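Long-range contact in putative dihydrodipicolinate synthase (Thermus thermophilus, PDB 2PCQ), which belongs to the dihydrodipicolinate synthetase family of TIM-barrel proteins and binds a potassium ion in this model: residues A[178-190]-A[202-214]. Numbering follows the deposited sequence.
Sequences APTFLGALALGAE and RAYRALLDHFREG
Helix 181-186 and helix 202-212 run side by side in roughly the same direction, their axes 10.6 Å apart at closest and crossing at -36°; Leu-182 pairs with Leu-207, and one turn on Leu-185 pairs with Phe-211. At the N-terminal end the edge of Tyr-204 is directed at the face of Phe-181 in an offset edge-to-face pair, the planes at 70°. The rim of Phe-181 also meets a methyl of Leu-207, CD2 to CD2 at 3.7 Å. One turn further, with CG anti to the backbone N (chi1 179°), the Phe-211 ring extends against the last turn of helix 181-186. Leu-185 CB lies over one face of this ring in a CH-pi contact, 4.0 Å from the centroid; Phe-211 CZ comes to 3.6 Å from Ala-186 CA, and Phe-211 CD1 touches Leu-182 CD1. Leu-185 CD2 packs on Leu-208 CD1 (3.8 Å). These are the helices that follow barrel strands 172-175 and 191-193, the last two of the eight-stranded TIM barrel, and the contact joins them as neighbours in its outer layer; Ile-2 of the first strand packs against Phe-181, Tyr-204 and Leu-208, and Leu-216 of a second subunit against Phe-211. Water bridges both ends. Near Ala-178, one water lies 2.7 Å from Tyr-204 OH and gives only a weak bond to Ala-178 O. At the Schellman motif that ends helix 181-186, another donates to Leu-185 O and Ala-189 O and accepts from Arg-212 NH1 (3.0 Å), linking the guanidinium to a carbonyl of the last helical turn and one of the loop after it; the Arg-212 chain bends at chi2, bringing NH1 to the water.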
ATOM      1  N   ALA A 178      -7.427 -16.565 -12.889  1.00 14.10           N
ATOM      2  CA  ALA A 178      -7.750 -17.988 -12.844  1.00 13.55           C
ATOM      3  C   ALA A 178      -8.140 -18.593 -11.492  1.00 15.19           C
ATOM      4  O   ALA A 178      -9.098 -19.362 -11.415  1.00 17.57           O
ATOM      5  CB  ALA A 178      -6.599 -18.794 -13.450  1.00 11.02           C
ATOM      6  N   PRO A 179      -7.404 -18.267 -10.415  1.00 14.77           N
ATOM      7  CA  PRO A 179      -7.721 -18.824  -9.091  1.00 15.25           C
ATOM      8  C   PRO A 179      -9.141 -18.605  -8.552  1.00 17.13           C
ATOM      9  O   PRO A 179      -9.618 -19.398  -7.743  1.00 14.39           O
ATOM     10  CB  PRO A 179      -6.654 -18.199  -8.187  1.00 17.51           C
ATOM     11  CG  PRO A 179      -5.481 -18.032  -9.120  1.00 18.78           C
ATOM     12  CD  PRO A 179      -6.155 -17.484 -10.366  1.00 16.01           C
ATOM     13  N   THR A 180      -9.815 -17.545  -8.991  1.00 12.94           N
ATOM     14  CA  THR A 180     -11.177 -17.265  -8.517  1.00 13.72           C
ATOM     15  C   THR A 180     -12.202 -17.386  -9.641  1.00 12.68           C
ATOM     16  O   THR A 180     -13.316 -16.867  -9.536  1.00 13.28           O
ATOM     17  CB  THR A 180     -11.289 -15.836  -7.944  1.00 14.79           C
ATOM     18  OG1 THR A 180     -10.853 -14.895  -8.935  1.00 13.95           O
ATOM     19  CG2 THR A 180     -10.434 -15.686  -6.685  1.00 12.73           C
ATOM     20  N   PHE A 181     -11.826 -18.084 -10.707  1.00 12.42           N
ATOM     21  CA  PHE A 181     -12.685 -18.234 -11.874  1.00 14.42           C
ATOM     22  C   PHE A 181     -14.151 -18.568 -11.593  1.00 14.48           C
ATOM     23  O   PHE A 181     -15.047 -17.860 -12.058  1.00 17.40           O
ATOM     24  CB  PHE A 181     -12.085 -19.265 -12.837  1.00 14.39           C
ATOM     25  CG  PHE A 181     -12.706 -19.248 -14.207  1.00 14.96           C
ATOM     26  CD1 PHE A 181     -12.970 -18.038 -14.848  1.00 14.13           C
ATOM     27  CD2 PHE A 181     -13.019 -20.432 -14.860  1.00 15.54           C
ATOM     28  CE1 PHE A 181     -13.538 -18.007 -16.118  1.00 14.85           C
ATOM     29  CE2 PHE A 181     -13.588 -20.418 -16.137  1.00 19.09           C
ATOM     30  CZ  PHE A 181     -13.848 -19.202 -16.765  1.00 14.80           C
ATOM     31  N   LEU A 182     -14.410 -19.630 -10.836  1.00 14.34           N
ATOM     32  CA  LEU A 182     -15.794 -19.998 -10.556  1.00 14.11           C
ATOM     33  C   LEU A 182     -16.519 -18.885  -9.802  1.00 16.26           C
ATOM     34  O   LEU A 182     -17.713 -18.665 -10.004  1.00 13.04           O
ATOM     35  CB  LEU A 182     -15.861 -21.309  -9.764  1.00 12.41           C
ATOM     36  CG  LEU A 182     -17.272 -21.832  -9.463  1.00 16.10           C
ATOM     37  CD1 LEU A 182     -18.064 -21.957 -10.757  1.00 13.47           C
ATOM     38  CD2 LEU A 182     -17.185 -23.183  -8.763  1.00 14.39           C
ATOM     39  N   GLY A 183     -15.794 -18.182  -8.939  1.00 15.52           N
ATOM     40  CA  GLY A 183     -16.400 -17.093  -8.193  1.00 14.70           C
ATOM     41  C   GLY A 183     -16.819 -15.965  -9.123  1.00 13.58           C
ATOM     42  O   GLY A 183     -17.880 -15.371  -8.952  1.00 14.24           O
ATOM     43  N   ALA A 184     -15.978 -15.668 -10.110  1.00 12.36           N
ATOM     44  CA  ALA A 184     -16.270 -14.613 -11.074  1.00 12.43           C
ATOM     45  C   ALA A 184     -17.494 -14.990 -11.903  1.00 15.28           C
ATOM     46  O   ALA A 184     -18.348 -14.144 -12.183  1.00 12.40           O
ATOM     47  CB  ALA A 184     -15.078 -14.395 -11.983  1.00  7.10           C
ATOM     48  N   LEU A 185     -17.574 -16.260 -12.296  1.00 14.94           N
ATOM     49  CA  LEU A 185     -18.704 -16.744 -13.084  1.00 13.68           C
ATOM     50  C   LEU A 185     -19.999 -16.589 -12.294  1.00 14.21           C
ATOM     51  O   LEU A 185     -21.022 -16.170 -12.833  1.00 16.47           O
ATOM     52  CB  LEU A 185     -18.499 -18.216 -13.466  1.00 12.87           C
ATOM     53  CG  LEU A 185     -17.333 -18.508 -14.418  1.00 16.69           C
ATOM     54  CD1 LEU A 185     -17.283 -20.004 -14.715  1.00 15.48           C
ATOM     55  CD2 LEU A 185     -17.504 -17.714 -15.712  1.00 14.81           C
ATOM     56  N   ALA A 186     -19.946 -16.925 -11.010  1.00 14.70           N
ATOM     57  CA  ALA A 186     -21.116 -16.808 -10.154  1.00 14.43           C
ATOM     58  C   ALA A 186     -21.538 -15.347 -10.112  1.00 16.53           C
ATOM     59  O   ALA A 186     -22.727 -15.036 -10.013  1.00 12.92           O
ATOM     60  CB  ALA A 186     -20.791 -17.296  -8.751  1.00 11.13           C
ATOM     61  N   LEU A 187     -20.551 -14.456 -10.192  1.00 14.86           N
ATOM     62  CA  LEU A 187     -20.814 -13.027 -10.154  1.00 15.16           C
ATOM     63  C   LEU A 187     -21.016 -12.382 -11.531  1.00 15.55           C
ATOM     64  O   LEU A 187     -20.788 -11.181 -11.708  1.00 15.50           O
ATOM     65  CB  LEU A 187     -19.706 -12.315  -9.360  1.00 13.96           C
ATOM     66  CG  LEU A 187     -19.730 -12.635  -7.854  1.00 12.80           C
ATOM     67  CD1 LEU A 187     -18.494 -12.081  -7.170  1.00 14.77           C
ATOM     68  CD2 LEU A 187     -21.006 -12.052  -7.227  1.00 11.49           C
ATOM     69  N   GLY A 188     -21.429 -13.188 -12.508  1.00 15.56           N
ATOM     70  CA  GLY A 188     -21.738 -12.659 -13.827  1.00 15.63           C
ATOM     71  C   GLY A 188     -20.740 -12.551 -14.965  1.00 15.81           C
ATOM     72  O   GLY A 188     -21.118 -12.114 -16.051  1.00 14.60           O
ATOM     73  N   ALA A 189     -19.485 -12.930 -14.757  1.00 14.77           N
ATOM     74  CA  ALA A 189     -18.508 -12.834 -15.839  1.00 14.33           C
ATOM     75  C   ALA A 189     -18.950 -13.676 -17.033  1.00 15.54           C
ATOM     76  O   ALA A 189     -19.469 -14.782 -16.867  1.00 17.27           O
ATOM     77  CB  ALA A 189     -17.136 -13.292 -15.356  1.00 12.47           C
ATOM     78  N   GLU A 190     -18.749 -13.142 -18.233  1.00 16.05           N
ATOM     79  CA  GLU A 190     -19.116 -13.842 -19.459  1.00 19.19           C
ATOM     80  C   GLU A 190     -18.141 -14.989 -19.700  1.00 20.45           C
ATOM     81  O   GLU A 190     -18.488 -16.006 -20.301  1.00 20.86           O
ATOM     82  CB  GLU A 190     -19.085 -12.879 -20.650  1.00 16.87           C
ATOM     83  CG  GLU A 190     -19.416 -13.528 -21.993  1.00 21.87           C
ATOM     84  CD  GLU A 190     -19.317 -12.553 -23.153  1.00 18.63           C
ATOM     85  OE1 GLU A 190     -20.010 -11.517 -23.124  1.00 24.91           O
ATOM     86  OE2 GLU A 190     -18.545 -12.821 -24.095  1.00 22.78           O
ATOM     87  N   ARG A 202      -9.110 -26.727 -22.487  1.00 18.58           N
ATOM     88  CA  ARG A 202     -10.312 -27.552 -22.413  1.00 17.76           C
ATOM     89  C   ARG A 202     -10.860 -27.643 -20.990  1.00 14.67           C
ATOM     90  O   ARG A 202     -12.065 -27.761 -20.795  1.00 16.00           O
ATOM     91  CB  ARG A 202     -10.038 -28.961 -22.972  1.00 16.76           C
ATOM     92  CG  ARG A 202      -9.907 -28.999 -24.501  1.00 16.43           C
ATOM     93  CD  ARG A 202      -9.602 -30.402 -25.049  1.00 18.92           C
ATOM     94  NE  ARG A 202      -8.345 -30.926 -24.523  1.00 18.76           N
ATOM     95  CZ  ARG A 202      -8.249 -31.739 -23.476  1.00 22.58           C
ATOM     96  NH1 ARG A 202      -9.341 -32.143 -22.838  1.00 17.99           N
ATOM     97  NH2 ARG A 202      -7.055 -32.128 -23.049  1.00 20.80           N
ATOM     98  N   ALA A 203      -9.983 -27.565 -19.994  1.00 14.91           N
ATOM     99  CA  ALA A 203     -10.425 -27.651 -18.606  1.00 12.34           C
ATOM    100  C   ALA A 203     -11.233 -26.424 -18.194  1.00 14.78           C
ATOM    101  O   ALA A 203     -12.300 -26.547 -17.591  1.00 15.93           O
ATOM    102  CB  ALA A 203      -9.228 -27.823 -17.684  1.00 14.82           C
ATOM    103  N   TYR A 204     -10.729 -25.237 -18.517  1.00 13.28           N
ATOM    104  CA  TYR A 204     -11.440 -24.014 -18.166  1.00 13.03           C
ATOM    105  C   TYR A 204     -12.752 -23.920 -18.936  1.00 15.51           C
ATOM    106  O   TYR A 204     -13.731 -23.371 -18.440  1.00 15.11           O
ATOM    107  CB  TYR A 204     -10.540 -22.799 -18.414  1.00 12.54           C
ATOM    108  CG  TYR A 204      -9.472 -22.679 -17.345  1.00 14.27           C
ATOM    109  CD1 TYR A 204      -9.791 -22.211 -16.067  1.00 12.50           C
ATOM    110  CD2 TYR A 204      -8.170 -23.124 -17.576  1.00 14.96           C
ATOM    111  CE1 TYR A 204      -8.841 -22.194 -15.045  1.00 11.54           C
ATOM    112  CE2 TYR A 204      -7.213 -23.115 -16.559  1.00 13.06           C
ATOM    113  CZ  TYR A 204      -7.558 -22.650 -15.298  1.00  9.96           C
ATOM    114  OH  TYR A 204      -6.626 -22.651 -14.290  1.00 14.02           O
ATOM    115  N   ARG A 205     -12.772 -24.476 -20.143  1.00 14.73           N
ATOM    116  CA  ARG A 205     -13.983 -24.487 -20.963  1.00 13.24           C
ATOM    117  C   ARG A 205     -15.024 -25.379 -20.272  1.00 15.34           C
ATOM    118  O   ARG A 205     -16.206 -25.038 -20.185  1.00 16.02           O
ATOM    119  CB  ARG A 205     -13.670 -25.057 -22.349  1.00 17.00           C
ATOM    120  CG  ARG A 205     -14.893 -25.297 -23.222  1.00 19.25           C
ATOM    121  CD  ARG A 205     -15.381 -23.990 -23.821  1.00 33.35           C
ATOM    122  NE  ARG A 205     -16.710 -23.621 -23.367  1.00 28.04           N
ATOM    123  CZ  ARG A 205     -17.336 -22.506 -23.729  1.00 27.02           C
ATOM    124  NH1 ARG A 205     -16.747 -21.648 -24.554  1.00 23.87           N
ATOM    125  NH2 ARG A 205     -18.555 -22.254 -23.273  1.00 29.20           N
ATOM    126  N   ALA A 206     -14.563 -26.524 -19.778  1.00 13.08           N
ATOM    127  CA  ALA A 206     -15.432 -27.474 -19.094  1.00 15.53           C
ATOM    128  C   ALA A 206     -16.011 -26.859 -17.821  1.00 15.73           C
ATOM    129  O   ALA A 206     -17.180 -27.069 -17.492  1.00 13.44           O
ATOM    130  CB  ALA A 206     -14.650 -28.744 -18.758  1.00 13.74           C
ATOM    131  N   LEU A 207     -15.187 -26.100 -17.106  1.00 14.84           N
ATOM    132  CA  LEU A 207     -15.622 -25.458 -15.872  1.00 14.47           C
ATOM    133  C   LEU A 207     -16.716 -24.450 -16.200  1.00 15.03           C
ATOM    134  O   LEU A 207     -17.744 -24.386 -15.524  1.00 18.01           O
ATOM    135  CB  LEU A 207     -14.431 -24.770 -15.186  1.00 11.06           C
ATOM    136  CG  LEU A 207     -14.665 -23.965 -13.902  1.00 14.75           C
ATOM    137  CD1 LEU A 207     -15.611 -24.701 -12.969  1.00 19.75           C
ATOM    138  CD2 LEU A 207     -13.317 -23.732 -13.220  1.00 13.89           C
ATOM    139  N   LEU A 208     -16.485 -23.664 -17.245  1.00 14.97           N
ATOM    140  CA  LEU A 208     -17.453 -22.677 -17.695  1.00 17.80           C
ATOM    141  C   LEU A 208     -18.757 -23.386 -18.083  1.00 18.21           C
ATOM    142  O   LEU A 208     -19.849 -22.937 -17.723  1.00 17.94           O
ATOM    143  CB  LEU A 208     -16.892 -21.909 -18.898  1.00 17.29           C
ATOM    144  CG  LEU A 208     -17.834 -20.948 -19.632  1.00 20.88           C
ATOM    145  CD1 LEU A 208     -18.384 -19.917 -18.659  1.00 19.82           C
ATOM    146  CD2 LEU A 208     -17.088 -20.265 -20.772  1.00 18.36           C
ATOM    147  N   ASP A 209     -18.642 -24.495 -18.812  1.00 17.96           N
ATOM    148  CA  ASP A 209     -19.820 -25.250 -19.234  1.00 16.71           C
ATOM    149  C   ASP A 209     -20.605 -25.793 -18.041  1.00 21.63           C
ATOM    150  O   ASP A 209     -21.832 -25.684 -18.003  1.00 19.28           O
ATOM    151  CB  ASP A 209     -19.433 -26.410 -20.158  1.00 15.69           C
ATOM    152  CG  ASP A 209     -19.006 -25.943 -21.539  1.00 22.07           C
ATOM    153  OD1 ASP A 209     -19.489 -24.881 -21.991  1.00 21.84           O
ATOM    154  OD2 ASP A 209     -18.200 -26.644 -22.183  1.00 25.16           O
ATOM    155  N   HIS A 210     -19.903 -26.385 -17.077  1.00 17.15           N
ATOM    156  CA  HIS A 210     -20.563 -26.916 -15.886  1.00 17.57           C
ATOM    157  C   HIS A 210     -21.396 -25.823 -15.224  1.00 19.67           C
ATOM    158  O   HIS A 210     -22.547 -26.046 -14.852  1.00 17.17           O
ATOM    159  CB  HIS A 210     -19.542 -27.426 -14.864  1.00 17.14           C
ATOM    160  CG  HIS A 210     -18.957 -28.765 -15.192  1.00 20.01           C
ATOM    161  ND1 HIS A 210     -19.731 -29.852 -15.541  1.00 20.84           N
ATOM    162  CD2 HIS A 210     -17.679 -29.210 -15.160  1.00 19.58           C
ATOM    163  CE1 HIS A 210     -18.956 -30.907 -15.707  1.00 21.58           C
ATOM    164  NE2 HIS A 210     -17.704 -30.545 -15.482  1.00 22.26           N
ATOM    165  N   PHE A 211     -20.810 -24.640 -15.069  1.00 15.85           N
ATOM    166  CA  PHE A 211     -21.523 -23.541 -14.434  1.00 17.12           C
ATOM    167  C   PHE A 211     -22.745 -23.142 -15.247  1.00 16.34           C
ATOM    168  O   PHE A 211     -23.846 -23.053 -14.711  1.00 18.57           O
ATOM    169  CB  PHE A 211     -20.616 -22.319 -14.260  1.00 17.50           C
ATOM    170  CG  PHE A 211     -21.312 -21.149 -13.629  1.00 17.82           C
ATOM    171  CD1 PHE A 211     -21.582 -21.135 -12.263  1.00 15.21           C
ATOM    172  CD2 PHE A 211     -21.744 -20.079 -14.409  1.00 19.15           C
ATOM    173  CE1 PHE A 211     -22.277 -20.073 -11.684  1.00 19.12           C
ATOM    174  CE2 PHE A 211     -22.438 -19.014 -13.842  1.00 18.47           C
ATOM    175  CZ  PHE A 211     -22.703 -19.010 -12.478  1.00 16.46           C
ATOM    176  N   ARG A 212     -22.548 -22.897 -16.539  1.00 19.14           N
ATOM    177  CA  ARG A 212     -23.650 -22.511 -17.414  1.00 21.14           C
ATOM    178  C   ARG A 212     -24.801 -23.510 -17.396  1.00 22.96           C
ATOM    179  O   ARG A 212     -25.961 -23.123 -17.499  1.00 19.94           O
ATOM    180  CB  ARG A 212     -23.173 -22.363 -18.859  1.00 23.59           C
ATOM    181  CG  ARG A 212     -22.956 -20.938 -19.305  1.00 34.81           C
ATOM    182  CD  ARG A 212     -21.565 -20.478 -18.969  1.00 40.11           C
ATOM    183  NE  ARG A 212     -21.305 -19.125 -19.449  1.00 45.67           N
ATOM    184  CZ  ARG A 212     -21.549 -18.018 -18.755  1.00 40.55           C
ATOM    185  NH1 ARG A 212     -22.066 -18.092 -17.532  1.00 27.48           N
ATOM    186  NH2 ARG A 212     -21.262 -16.837 -19.283  1.00 39.56           N
ATOM    187  N   GLU A 213     -24.472 -24.793 -17.276  1.00 21.34           N
ATOM    188  CA  GLU A 213     -25.482 -25.846 -17.270  1.00 23.35           C
ATOM    189  C   GLU A 213     -26.057 -26.139 -15.890  1.00 23.18           C
ATOM    190  O   GLU A 213     -26.893 -27.027 -15.739  1.00 21.09           O
ATOM    191  CB  GLU A 213     -24.900 -27.132 -17.862  1.00 22.79           C
ATOM    192  CG  GLU A 213     -24.603 -27.050 -19.349  1.00 29.08           C
ATOM    193  CD  GLU A 213     -25.824 -26.653 -20.157  1.00 33.93           C
ATOM    194  OE1 GLU A 213     -26.913 -27.216 -19.914  1.00 33.65           O
ATOM    195  OE2 GLU A 213     -25.697 -25.779 -21.038  1.00 39.03           O
ATOM    196  N   GLY A 214     -25.605 -25.399 -14.884  1.00 21.05           N
ATOM    197  CA  GLY A 214     -26.113 -25.610 -13.542  1.00 20.45           C
ATOM    198  C   GLY A 214     -25.505 -26.777 -12.786  1.00 23.81           C
ATOM    199  O   GLY A 214     -25.990 -27.127 -11.711  1.00 23.29           O
TER
HETATM  200  O   HOH W   1      -7.209 -21.864 -11.772  1.00 12.07           O
HETATM  201  O   HOH W   2     -21.401 -16.006 -15.486  1.00 15.27           O